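D-aminopeptidase (Burkholderia sp. LK4, PDB 5TZB) probably removes N-terminal residues such as beta-amino acids from peptides, as a beta-aminopeptidase of family S58 related to the Ntn hydrolases. Local coordinates at residues C[127-132]-C[165-170]; C[76-81]-C[135-140]; C[63-68]-C[148-153]; C[51-56]-C[185-190]. One frame throughout, in Å; residues are numbered along the deposited sequence.

Interaction 1 of 4, residues C[127-132]-C[165-170]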
loop_
_atom_site.group_PDB
_atom_site.type_symbol
_atom_site.label_atom_id
_atom_site.label_comp_id
_atom_site.label_asym_id
_atom_site.label_seq_id
_atom_site.Cartn_x
_atom_site.Cartn_y
_atom_site.Cartn_z
ATOM N N VAL C 127 -9.146 -17.904 19.108
ATOM C CA VAL C 127 -8.692 -17.167 20.280
ATOM C C VAL C 127 -8.886 -17.989 21.557
ATOM O O VAL C 127 -7.948 -18.152 22.355
ATOM C CB VAL C 127 -9.427 -15.839 20.452
ATOM C CG1 VAL C 127 -9.044 -15.228 21.778
ATOM C CG2 VAL C 127 -9.103 -14.895 19.296
ATOM N N ALA C 128 -10.095 -18.515 21.740
ATOM C CA ALA C 128 -10.399 -19.320 22.917
ATOM C C ALA C 128 -9.452 -20.507 23.034
ATOM O O ALA C 128 -9.091 -20.906 24.138
ATOM C CB ALA C 128 -11.839 -19.801 22.880
ATOM N N ASN C 129 -9.026 -21.044 21.894
ATOM C CA ASN C 129 -8.140 -22.207 21.882
ATOM C C ASN C 129 -6.764 -21.940 22.499
ATOM O O ASN C 129 -6.068 -22.866 22.906
ATOM C CB ASN C 129 -7.972 -22.740 20.460
ATOM C CG ASN C 129 -7.246 -24.079 20.430
ATOM O OD1 ASN C 129 -7.685 -25.047 21.055
ATOM N ND2 ASN C 129 -6.156 -24.146 19.681
ATOM N N GLU C 130 -6.357 -20.680 22.539
ATOM C CA GLU C 130 -5.063 -20.319 23.121
ATOM C C GLU C 130 -5.188 -19.906 24.589
ATOM O O GLU C 130 -4.186 -19.635 25.248
ATOM C CB GLU C 130 -4.401 -19.188 22.322
ATOM C CG GLU C 130 -4.130 -19.543 20.875
ATOM C CD GLU C 130 -3.140 -18.610 20.194
ATOM O OE1 GLU C 130 -2.629 -17.653 20.835
ATOM O OE2 GLU C 130 -2.873 -18.846 18.997
ATOM N N ARG C 131 -6.411 -19.856 25.107
ATOM C CA ARG C 131 -6.628 -19.375 26.470
ATOM C C ARG C 131 -5.847 -20.174 27.524
ATOM O O ARG C 131 -5.163 -19.586 28.363
ATOM C CB ARG C 131 -8.112 -19.409 26.826
ATOM C CG ARG C 131 -8.379 -19.077 28.281
ATOM C CD ARG C 131 -9.858 -18.897 28.548
ATOM N NE ARG C 131 -10.117 -18.208 29.812
ATOM C CZ ARG C 131 -11.333 -17.992 30.307
ATOM N NH1 ARG C 131 -12.402 -18.446 29.661
ATOM N NH2 ARG C 131 -11.479 -17.346 31.456
ATOM N N GLU C 132 -5.970 -21.501 27.494
ATOM C CA GLU C 132 -5.317 -22.356 28.493
ATOM C C GLU C 132 -3.794 -22.195 28.502
ATOM O O GLU C 132 -3.187 -22.164 29.573
ATOM C CB GLU C 132 -5.680 -23.829 28.275
ATOM N N HIS C 165 -16.557 -27.318 15.582
ATOM C CA HIS C 165 -16.054 -27.666 14.258
ATOM C C HIS C 165 -14.616 -27.196 14.082
ATOM O O HIS C 165 -13.808 -27.860 13.434
ATOM C CB HIS C 165 -16.956 -27.071 13.183
ATOM C CG HIS C 165 -18.366 -27.549 13.265
ATOM N ND1 HIS C 165 -19.447 -26.701 13.162
ATOM C CD2 HIS C 165 -18.875 -28.792 13.439
ATOM C CE1 HIS C 165 -20.562 -27.401 13.268
ATOM N NE2 HIS C 165 -20.243 -28.671 13.439
ATOM N N VAL C 166 -14.295 -26.045 14.662
ATOM C CA VAL C 166 -12.934 -25.549 14.620
ATOM C C VAL C 166 -12.042 -26.505 15.417
ATOM O O VAL C 166 -10.924 -26.798 15.021
ATOM C CB VAL C 166 -12.815 -24.114 15.178
ATOM C CG1 VAL C 166 -11.381 -23.671 15.158
ATOM C CG2 VAL C 166 -13.668 -23.142 14.366
ATOM N N GLN C 167 -12.557 -27.010 16.533
ATOM C CA GLN C 167 -11.779 -27.918 17.371
ATOM C C GLN C 167 -11.531 -29.262 16.687
ATOM O O GLN C 167 -10.443 -29.824 16.796
ATOM C CB GLN C 167 -12.494 -28.144 18.713
ATOM C CG GLN C 167 -12.498 -26.935 19.608
ATOM C CD GLN C 167 -11.102 -26.636 20.112
ATOM O OE1 GLN C 167 -10.267 -27.537 20.215
ATOM N NE2 GLN C 167 -10.829 -25.367 20.401
ATOM N N ARG C 168 -12.514 -29.734 15.934
ATOM C CA ARG C 168 -12.367 -30.941 15.122
ATOM C C ARG C 168 -11.297 -30.774 14.034
ATOM O O ARG C 168 -10.514 -31.697 13.785
ATOM C CB ARG C 168 -13.730 -31.326 14.524
ATOM C CG ARG C 168 -14.656 -31.984 15.566
ATOM C CD ARG C 168 -16.068 -32.292 15.069
ATOM N NE ARG C 168 -16.164 -32.866 13.734
ATOM C CZ ARG C 168 -17.295 -32.861 13.028
ATOM N NH1 ARG C 168 -18.381 -32.302 13.546
ATOM N NH2 ARG C 168 -17.349 -33.387 11.805
ATOM N N ALA C 169 -11.280 -29.624 13.362
ATOM C CA ALA C 169 -10.248 -29.367 12.349
ATOM C C ALA C 169 -8.862 -29.301 12.995
ATOM O O ALA C 169 -7.894 -29.864 12.481
ATOM C CB ALA C 169 -10.545 -28.072 11.588
ATOM N N LEU C 170 -8.774 -28.603 14.123
ATOM C CA LEU C 170 -7.523 -28.488 14.854
ATOM C C LEU C 170 -7.012 -29.860 15.297
ATOM O O LEU C 170 -5.819 -30.158 15.189
ATOM C CB LEU C 170 -7.700 -27.574 16.062
ATOM C CG LEU C 170 -7.835 -26.093 15.713
ATOM C CD1 LEU C 170 -8.214 -25.271 16.944
ATOM C CD2 LEU C 170 -6.540 -25.580 15.092
#
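N129 and Q167 meet through their terminal amides, and the methyl end of L170 lies beside the first of them. The bond runs from Q167 NE2 to N129 OD1, 3.2 Å long and fairly straight, with 163° at the hydrogen. The two ends of the bond differ in quality. The oxygen sits almost in the amide plane of Q167, where an N-H points, but the nitrogen stands above the carbonyl plane of N129, 45° out of it, and so misses the lone pairs. The two amide planes are turned well away from each other. N129 has the most surface buried here: with its CG anti to the backbone N (chi1 -171°), the amide leaves helix 119-129 and reaches across to the next one. The two helices, 119-129 and 163-172, pack together, V166 and L170 of the second lying on L126 of the first. Helix 163-172 also rests on strands 48-56 and 63-71, consistent with the alpha-beta-beta-alpha sandwich of this family, in which helices pack on the sheets. At this solvent-facing margin, side chains with a donor and an acceptor suit the place. The first bond of the Q167 side chain does not point at N129, but a bend at chi2 brings its amide there. L170, by contrast, points at its partner: CD1 comes 3.6 Å from N129 ND2, and L170 also packs on L126, V69 and E71. A128, on helix 119-129, packs against Q159 of the second subunit.

Interaction 2 of 4, residues C[76-81]-C[135-140]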
loop_
_atom_site.group_PDB
_atom_site.type_symbol
_atom_site.label_atom_id
_atom_site.label_comp_id
_atom_site.label_asym_id
_atom_site.label_seq_id
_atom_site.Cartn_x
_atom_site.Cartn_y
_atom_site.Cartn_z
ATOM N N ALA C 76 2.909 -25.252 18.759
ATOM C CA ALA C 76 2.079 -24.060 18.846
ATOM C C ALA C 76 2.680 -22.867 18.093
ATOM O O ALA C 76 3.840 -22.518 18.279
ATOM C CB ALA C 76 1.843 -23.704 20.304
ATOM N N ALA C 77 1.869 -22.244 17.243
ATOM C CA ALA C 77 2.305 -21.100 16.444
ATOM C C ALA C 77 2.739 -19.918 17.314
ATOM O O ALA C 77 3.706 -19.213 16.988
ATOM C CB ALA C 77 1.181 -20.673 15.489
ATOM N N HIS C 78 2.023 -19.700 18.416
ATOM C CA HIS C 78 2.338 -18.593 19.306
ATOM C C HIS C 78 3.797 -18.661 19.767
ATOM O O HIS C 78 4.459 -17.633 19.888
ATOM C CB HIS C 78 1.402 -18.560 20.528
ATOM C CG HIS C 78 1.702 -17.427 21.472
ATOM N ND1 HIS C 78 1.244 -16.140 21.265
ATOM C CD2 HIS C 78 2.453 -17.382 22.600
ATOM C CE1 HIS C 78 1.691 -15.356 22.233
ATOM N NE2 HIS C 78 2.425 -16.084 23.056
ATOM N N ASP C 79 4.299 -19.870 20.013
ATOM C CA ASP C 79 5.645 -20.015 20.586
ATOM C C ASP C 79 6.749 -19.954 19.556
ATOM O O ASP C 79 7.911 -19.741 19.898
ATOM C CB ASP C 79 5.767 -21.322 21.364
ATOM C CG ASP C 79 4.883 -21.347 22.578
ATOM O OD1 ASP C 79 4.648 -20.263 23.156
ATOM O OD2 ASP C 79 4.424 -22.444 22.953
ATOM N N SER C 80 6.383 -20.124 18.293
ATOM C CA SER C 80 7.354 -20.055 17.220
ATOM C C SER C 80 6.802 -19.290 16.020
ATOM O O SER C 80 6.410 -19.890 15.020
ATOM C CB SER C 80 7.782 -21.460 16.797
ATOM O OG SER C 80 8.888 -21.388 15.903
ATOM N N PRO C 81 6.791 -17.955 16.116
ATOM C CA PRO C 81 6.254 -17.101 15.055
ATOM C C PRO C 81 6.925 -17.326 13.710
ATOM O O PRO C 81 8.109 -17.651 13.668
ATOM C CB PRO C 81 6.559 -15.681 15.568
ATOM C CG PRO C 81 6.664 -15.828 17.038
ATOM C CD PRO C 81 7.304 -17.160 17.246
ATOM N N ALA C 135 -0.180 -18.657 29.899
ATOM C CA ALA C 135 0.267 -18.699 31.288
ATOM C C ALA C 135 0.601 -17.305 31.813
ATOM O O ALA C 135 1.746 -17.028 32.170
ATOM C CB ALA C 135 1.466 -19.621 31.424
ATOM N N GLY C 136 -0.391 -16.419 31.829
ATOM C CA GLY C 136 -0.196 -15.083 32.364
ATOM C C GLY C 136 0.636 -14.211 31.438
ATOM O O GLY C 136 1.049 -13.112 31.814
ATOM N N ARG C 137 0.852 -14.692 30.216
ATOM C CA ARG C 137 1.563 -13.933 29.193
ATOM C C ARG C 137 0.640 -12.843 28.678
ATOM O O ARG C 137 -0.545 -13.073 28.466
ATOM C CB ARG C 137 2.007 -14.848 28.046
ATOM C CG ARG C 137 3.091 -15.816 28.451
ATOM C CD ARG C 137 2.742 -17.221 27.996
ATOM N NE ARG C 137 3.387 -17.636 26.760
ATOM C CZ ARG C 137 2.977 -18.664 26.024
ATOM N NH1 ARG C 137 3.631 -18.996 24.920
ATOM N NH2 ARG C 137 1.898 -19.344 26.383
ATOM N N VAL C 138 1.169 -11.635 28.551
ATOM C CA VAL C 138 0.366 -10.511 28.104
ATOM C C VAL C 138 0.439 -10.354 26.591
ATOM O O VAL C 138 1.474 -9.962 26.045
ATOM C CB VAL C 138 0.800 -9.204 28.797
ATOM C CG1 VAL C 138 -0.076 -8.043 28.360
ATOM C CG2 VAL C 138 0.760 -9.387 30.317
ATOM N N TYR C 139 -0.651 -10.708 25.915
ATOM C CA TYR C 139 -0.759 -10.472 24.482
ATOM C C TYR C 139 -2.207 -10.591 24.063
ATOM O O TYR C 139 -3.034 -11.152 24.783
ATOM C CB TYR C 139 0.118 -11.447 23.680
ATOM C CG TYR C 139 -0.431 -12.849 23.597
ATOM C CD1 TYR C 139 -1.083 -13.288 22.456
ATOM C CD2 TYR C 139 -0.294 -13.735 24.660
ATOM C CE1 TYR C 139 -1.583 -14.580 22.370
ATOM C CE2 TYR C 139 -0.791 -15.027 24.588
ATOM C CZ TYR C 139 -1.436 -15.445 23.439
ATOM O OH TYR C 139 -1.935 -16.728 23.351
ATOM N N TRP C 140 -2.502 -10.051 22.889
ATOM C CA TRP C 140 -3.830 -10.147 22.318
ATOM C C TRP C 140 -3.764 -11.062 21.101
ATOM O O TRP C 140 -2.966 -10.855 20.191
ATOM C CB TRP C 140 -4.382 -8.748 21.975
ATOM C CG TRP C 140 -3.368 -7.775 21.431
ATOM C CD1 TRP C 140 -3.171 -7.433 20.115
ATOM C CD2 TRP C 140 -2.408 -7.022 22.185
ATOM N NE1 TRP C 140 -2.154 -6.507 20.014
ATOM C CE2 TRP C 140 -1.667 -6.246 21.268
ATOM C CE3 TRP C 140 -2.107 -6.929 23.550
ATOM C CZ2 TRP C 140 -0.648 -5.388 21.672
ATOM C CZ3 TRP C 140 -1.092 -6.080 23.950
ATOM C CH2 TRP C 140 -0.378 -5.316 23.017
#
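The imidazole of H78 lies over one face of the Y139 ring and has R137 at its own edge. CE1 of H78 hangs 3.2 Å above the plane of the phenol, over its centre, and lies 3.4 Å from Y139 CZ. The ring centroids are 3.9 Å apart but the planes are inclined by 32°, an oblique aromatic pair. The guanidinium of R137 stands nearly perpendicular to the imidazole, at 87°, and CD2 of H78 lies over a guanidinium face, 3.7 Å from R137 CZ. H78 owes its place to a CG anti to the backbone N (chi1 180°), which sends the ring straight across to the opposite loop. Y139 is fixed from its far end too, for its OH is hydrogen-bonded to E130 OE1. The contact thus joins the loop between strands 63-71 and 82-88 to the loop leading into strand 144-148, beside a subunit interface where W140 meets N92 of the second subunit. D79 OD1 and R137 NH1 pair as a salt bridge, but they are modelled implausibly close and its geometry is doubtful. NE2 of H78 is buried with no polar partner in the model, while the carbon and nitrogen atoms of its ring pack on the Y139 face. The opposite charges of D79 and R137 would be expected to attract, though their exact placement remains uncertain.

Interaction 3 of 4, residues C[63-68]-C[148-153]; sequences IRTGVT and TYDGLL
Strand 63-68 runs extended past a loop that has just left strand 144-148, and the backbones draw nearest where R64 and L153 have their CA atoms 6.2 Å apart, with T65 and D150 next at 7.2 Å. The central bond goes from T65 OG1 to D150 OD2, 2.9 Å, the hydroxyl meeting the carboxylate oxygen almost end on. Setting OG1 anti to the backbone N (chi1 -169°) carries the threonine hydroxyl to the loop. D150 comes at T65 roughly at a right angle. Its other oxygen, OD1, takes a bond from N154 ND2. Next to them R64 lays the aliphatic start of its side chain on the L153 backbone: CG is 3.4 Å from L153 O, and the two CB atoms are 4.4 Å apart. L153 O is itself bonded to S361 OG, and the arginine methylene only packs beside it. A long arginine serves well here, since its methylenes cover the loop while a bend at chi2 swings the charged end off toward E57, a long and weak ion pair. L153 turns its own side chain to V359, A364 and V366. In the five-stranded mixed sheet, strand 63-71 lies between 48-56 and 111-115, and from the latter N115 ND2 also bonds T65 OG1. The hydroxyl accepts from that amide and donates to D150 OD2, a double role suited to threonine. R64 O lies 3.5 Å from D150 OD2 without a bond, both being acceptors; the two donors, T65 OG1 and N154 ND2, hold the carboxylate oxygens in place and offset this neighbour.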
loop_
_atom_site.group_PDB
_atom_site.type_symbol
_atom_site.label_atom_id
_atom_site.label_comp_id
_atom_site.label_asym_id
_atom_site.label_seq_id
_atom_site.Cartn_x
_atom_site.Cartn_y
_atom_site.Cartn_z
ATOM N N ILE C 63 -26.743 -27.829 4.809
ATOM C CA ILE C 63 -25.418 -27.394 5.203
ATOM C C ILE C 63 -24.387 -28.000 4.262
ATOM O O ILE C 63 -24.289 -29.224 4.154
ATOM C CB ILE C 63 -25.104 -27.794 6.644
ATOM C CG1 ILE C 63 -26.199 -27.284 7.583
ATOM C CG2 ILE C 63 -23.754 -27.243 7.059
ATOM C CD1 ILE C 63 -26.058 -27.785 9.024
ATOM N N ARG C 64 -23.653 -27.152 3.549
ATOM C CA ARG C 64 -22.554 -27.630 2.715
ATOM C C ARG C 64 -21.389 -26.686 2.931
ATOM O O ARG C 64 -21.124 -25.817 2.106
ATOM C CB ARG C 64 -22.955 -27.665 1.232
ATOM C CG ARG C 64 -24.091 -28.633 0.956
ATOM C CD ARG C 64 -23.702 -30.087 1.193
ATOM N NE ARG C 64 -24.837 -30.978 0.952
ATOM C CZ ARG C 64 -25.167 -31.462 -0.239
ATOM N NH1 ARG C 64 -24.428 -31.152 -1.294
ATOM N NH2 ARG C 64 -26.221 -32.261 -0.375
ATOM N N THR C 65 -20.695 -26.860 4.050
ATOM C CA THR C 65 -19.661 -25.922 4.443
ATOM C C THR C 65 -18.709 -26.579 5.432
ATOM O O THR C 65 -18.743 -27.791 5.620
ATOM C CB THR C 65 -20.276 -24.637 5.072
ATOM O OG1 THR C 65 -19.269 -23.631 5.204
ATOM C CG2 THR C 65 -20.892 -24.928 6.432
ATOM N N GLY C 66 -17.855 -25.778 6.058
ATOM C CA GLY C 66 -16.923 -26.305 7.029
ATOM C C GLY C 66 -15.759 -25.372 7.275
ATOM O O GLY C 66 -15.818 -24.174 6.992
ATOM N N VAL C 67 -14.684 -25.932 7.810
ATOM C CA VAL C 67 -13.524 -25.139 8.115
ATOM C C VAL C 67 -12.256 -25.965 7.871
ATOM O O VAL C 67 -12.212 -27.163 8.158
ATOM C CB VAL C 67 -13.602 -24.588 9.579
ATOM C CG1 VAL C 67 -13.945 -25.682 10.552
ATOM C CG2 VAL C 67 -12.319 -23.888 9.984
ATOM N N THR C 68 -11.245 -25.314 7.298
ATOM C CA THR C 68 -9.922 -25.904 7.123
ATOM C C THR C 68 -8.908 -25.140 7.952
ATOM O O THR C 68 -8.950 -23.908 7.995
ATOM C CB THR C 68 -9.483 -25.881 5.654
ATOM O OG1 THR C 68 -10.361 -26.710 4.889
ATOM C CG2 THR C 68 -8.055 -26.397 5.507
ATOM N N THR C 148 -14.283 -17.880 1.484
ATOM C CA THR C 148 -14.945 -17.707 0.193
ATOM C C THR C 148 -16.455 -17.971 0.399
ATOM O O THR C 148 -16.871 -18.468 1.450
ATOM C CB THR C 148 -14.344 -18.629 -0.893
ATOM O OG1 THR C 148 -14.434 -19.986 -0.460
ATOM C CG2 THR C 148 -12.856 -18.286 -1.140
ATOM N N TYR C 149 -17.270 -17.640 -0.596
ATOM C CA TYR C 149 -18.728 -17.613 -0.442
ATOM C C TYR C 149 -19.437 -18.859 -1.014
ATOM O O TYR C 149 -19.493 -19.039 -2.231
ATOM C CB TYR C 149 -19.250 -16.331 -1.102
ATOM C CG TYR C 149 -20.748 -16.180 -1.174
ATOM C CD1 TYR C 149 -21.480 -15.711 -0.091
ATOM C CD2 TYR C 149 -21.433 -16.477 -2.352
ATOM C CE1 TYR C 149 -22.874 -15.568 -0.169
ATOM C CE2 TYR C 149 -22.814 -16.336 -2.442
ATOM C CZ TYR C 149 -23.529 -15.877 -1.350
ATOM O OH TYR C 149 -24.901 -15.745 -1.451
ATOM N N ASP C 150 -19.990 -19.701 -0.138
ATOM C CA ASP C 150 -20.703 -20.906 -0.568
ATOM C C ASP C 150 -22.226 -20.735 -0.521
ATOM O O ASP C 150 -22.947 -21.682 -0.254
ATOM C CB ASP C 150 -20.306 -22.129 0.284
ATOM C CG ASP C 150 -20.438 -21.893 1.799
ATOM O OD1 ASP C 150 -21.170 -20.984 2.233
ATOM O OD2 ASP C 150 -19.823 -22.656 2.573
ATOM N N GLY C 151 -22.699 -19.520 -0.784
ATOM C CA GLY C 151 -24.111 -19.184 -0.667
ATOM C C GLY C 151 -25.078 -19.951 -1.550
ATOM O O GLY C 151 -26.263 -20.033 -1.246
ATOM N N LEU C 152 -24.580 -20.532 -2.636
ATOM C CA LEU C 152 -25.444 -21.267 -3.557
ATOM C C LEU C 152 -25.802 -22.661 -3.037
ATOM O O LEU C 152 -26.982 -23.030 -2.985
ATOM C CB LEU C 152 -24.784 -21.374 -4.933
ATOM C CG LEU C 152 -25.727 -21.778 -6.072
ATOM C CD1 LEU C 152 -26.822 -20.733 -6.307
ATOM C CD2 LEU C 152 -24.925 -22.004 -7.341
ATOM N N LEU C 153 -24.785 -23.423 -2.644
ATOM C CA LEU C 153 -24.967 -24.793 -2.182
ATOM C C LEU C 153 -25.162 -24.897 -0.680
ATOM O O LEU C 153 -25.686 -25.893 -0.196
ATOM C CB LEU C 153 -23.773 -25.664 -2.609
ATOM C CG LEU C 153 -23.556 -25.842 -4.112
ATOM C CD1 LEU C 153 -22.263 -26.595 -4.400
ATOM C CD2 LEU C 153 -24.756 -26.599 -4.694
#

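Interaction 4 of 4, residues C[51-56]-C[185-190]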
loop_
_atom_site.group_PDB
_atom_site.type_symbol
_atom_site.label_atom_id
_atom_site.label_comp_id
_atom_site.label_asym_id
_atom_site.label_seq_id
_atom_site.Cartn_x
_atom_site.Cartn_y
_atom_site.Cartn_z
ATOM N N HIS C 51 -9.194 -30.737 8.232
ATOM C CA HIS C 51 -10.498 -30.330 7.722
ATOM C C HIS C 51 -11.589 -30.708 8.726
ATOM O O HIS C 51 -11.445 -31.677 9.475
ATOM C CB HIS C 51 -10.839 -30.996 6.376
ATOM C CG HIS C 51 -9.914 -30.656 5.246
ATOM N ND1 HIS C 51 -9.639 -29.360 4.862
ATOM C CD2 HIS C 51 -9.274 -31.452 4.355
ATOM C CE1 HIS C 51 -8.826 -29.373 3.820
ATOM N NE2 HIS C 51 -8.596 -30.630 3.487
ATOM N N CYS C 52 -12.664 -29.929 8.752
ATOM C CA CYS C 52 -13.931 -30.380 9.329
ATOM C C CYS C 52 -15.012 -30.120 8.293
ATOM O O CYS C 52 -15.227 -28.983 7.886
ATOM C CB CYS C 52 -14.260 -29.684 10.647
ATOM S SG CYS C 52 -15.882 -30.167 11.304
ATOM N N THR C 53 -15.653 -31.190 7.837
ATOM C CA THR C 53 -16.601 -31.128 6.730
ATOM C C THR C 53 -18.042 -31.283 7.208
ATOM O O THR C 53 -18.360 -32.229 7.930
ATOM C CB THR C 53 -16.275 -32.212 5.683
ATOM O OG1 THR C 53 -14.929 -32.023 5.233
ATOM C CG2 THR C 53 -17.236 -32.141 4.482
ATOM N N LEU C 54 -18.894 -30.324 6.851
ATOM C CA LEU C 54 -20.307 -30.372 7.218
ATOM C C LEU C 54 -21.173 -30.644 6.004
ATOM O O LEU C 54 -21.215 -29.846 5.070
ATOM C CB LEU C 54 -20.742 -29.061 7.866
ATOM C CG LEU C 54 -19.954 -28.685 9.118
ATOM C CD1 LEU C 54 -20.484 -27.385 9.706
ATOM C CD2 LEU C 54 -19.980 -29.834 10.138
ATOM N N ASN C 55 -21.873 -31.765 6.010
ATOM C CA ASN C 55 -22.783 -32.053 4.925
ATOM C C ASN C 55 -24.054 -32.633 5.545
ATOM O O ASN C 55 -24.040 -33.730 6.109
ATOM C CB ASN C 55 -22.125 -33.011 3.926
ATOM C CG ASN C 55 -23.057 -33.446 2.803
ATOM O OD1 ASN C 55 -24.267 -33.185 2.821
ATOM N ND2 ASN C 55 -22.491 -34.129 1.817
ATOM N N GLU C 56 -25.156 -31.897 5.423
ATOM C CA GLU C 56 -26.422 -32.312 6.006
ATOM C C GLU C 56 -27.545 -31.826 5.112
ATOM O O GLU C 56 -27.663 -30.629 4.851
ATOM C CB GLU C 56 -26.586 -31.751 7.426
ATOM C CG GLU C 56 -25.656 -32.374 8.455
ATOM C CD GLU C 56 -26.241 -33.597 9.128
ATOM O OE1 GLU C 56 -27.474 -33.632 9.338
ATOM O OE2 GLU C 56 -25.462 -34.525 9.447
ATOM N N GLY C 185 -13.249 -26.263 4.462
ATOM C CA GLY C 185 -13.748 -24.982 4.013
ATOM C C GLY C 185 -14.200 -24.999 2.558
ATOM O O GLY C 185 -14.977 -24.147 2.139
ATOM N N GLY C 186 -13.732 -25.972 1.779
ATOM C CA GLY C 186 -14.069 -26.002 0.363
ATOM C C GLY C 186 -15.320 -26.793 0.021
ATOM O O GLY C 186 -15.701 -26.894 -1.147
ATOM N N THR C 187 -15.984 -27.306 1.048
ATOM C CA THR C 187 -17.110 -28.220 0.879
ATOM C C THR C 187 -18.180 -27.727 -0.101
ATOM O O THR C 187 -18.584 -28.471 -0.995
ATOM C CB THR C 187 -17.758 -28.531 2.244
ATOM O OG1 THR C 187 -16.793 -29.202 3.071
ATOM C CG2 THR C 187 -18.966 -29.435 2.082
ATOM N N GLY C 188 -18.624 -26.484 0.035
ATOM C CA GLY C 188 -19.688 -26.005 -0.827
ATOM C C GLY C 188 -19.261 -25.072 -1.943
ATOM O O GLY C 188 -20.092 -24.356 -2.505
ATOM N N MET C 189 -17.979 -25.105 -2.301
ATOM C CA MET C 189 -17.436 -24.148 -3.257
ATOM C C MET C 189 -17.527 -24.592 -4.723
ATOM O O MET C 189 -17.635 -25.779 -5.044
ATOM C CB MET C 189 -15.982 -23.835 -2.893
ATOM C CG MET C 189 -15.837 -23.257 -1.484
ATOM S SD MET C 189 -16.925 -21.830 -1.237
ATOM C CE MET C 189 -16.834 -21.636 0.545
ATOM N N ILE C 190 -17.488 -23.599 -5.597
ATOM C CA ILE C 190 -17.681 -23.767 -7.030
ATOM C C ILE C 190 -16.588 -23.009 -7.779
ATOM O O ILE C 190 -16.344 -21.837 -7.502
ATOM C CB ILE C 190 -19.069 -23.253 -7.445
ATOM C CG1 ILE C 190 -20.162 -24.098 -6.779
ATOM C CG2 ILE C 190 -19.212 -23.220 -8.957
ATOM C CD1 ILE C 190 -21.578 -23.552 -6.968
#
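T53 and T187 touch through their branched ends, the methyl CG2 of T53 lying 3.3 Å from T187 OG1 and 4.0 Å from T187 CG2. The same T187 methyl reaches L54 O at 3.8 Å. T53 and L54 belong to strand 48-56, an outermost strand of the five-stranded mixed sheet within the chain, and T187 stands on a type I beta turn, G186 to M189, that packs against it. The two hydroxyls are 4.0 Å apart, too far to bond; each turns to the backbone of G184 instead, T53 OG1 to its N and T187 OG1 to its O. Threonine fits both sites: a hydroxyl for the backbone and a methyl for the neighbour. On T187 the methyl is anti to the backbone N, which sends it to the strand, and the hydroxyl falls beside that N, within reach of G184 O. G185, G186 and G188 have no side chain, and T187 is the residue of this turn that meets the strand. Further out, the chain just before the turn is held by the adjoining strand, since G185 N bonds T68 OG1. H51 fixes that region again, with ND1 on T68 OG1 and NE2 on A179 O. K195 NZ also gathers the turn, bonding T187 O and M189 O and, weakly, G186 O. A lysine amine, with three N-H groups, can serve several carbonyls. C52 faces the other way, onto the helix 163-172. The turn itself is closed by M189 N, 3.1 Å from G186 O.

How the interactions relate
Interactions 3 and 4 form one unit, their centres 6 Å apart: strands 48-56 and 63-71 are neighbours in the sheet, joined for example by L54 N to T65 O at 2.8 Å. Interaction 1 adjoins both through helix 163-172, where H165 O comes 3.4 Å from C52 CB. At its other end interaction 1 leads to interaction 2, 14 Å away between centres, through E130 OE1 and Y139 OH at 2.8 Å. Within the chain interactions 2 and 3 are far apart, with centres 31 Å from each other, yet the assembly brings their segments together: W140 meets Y149 of the second subunit, and Y149 meets W140 of that subunit.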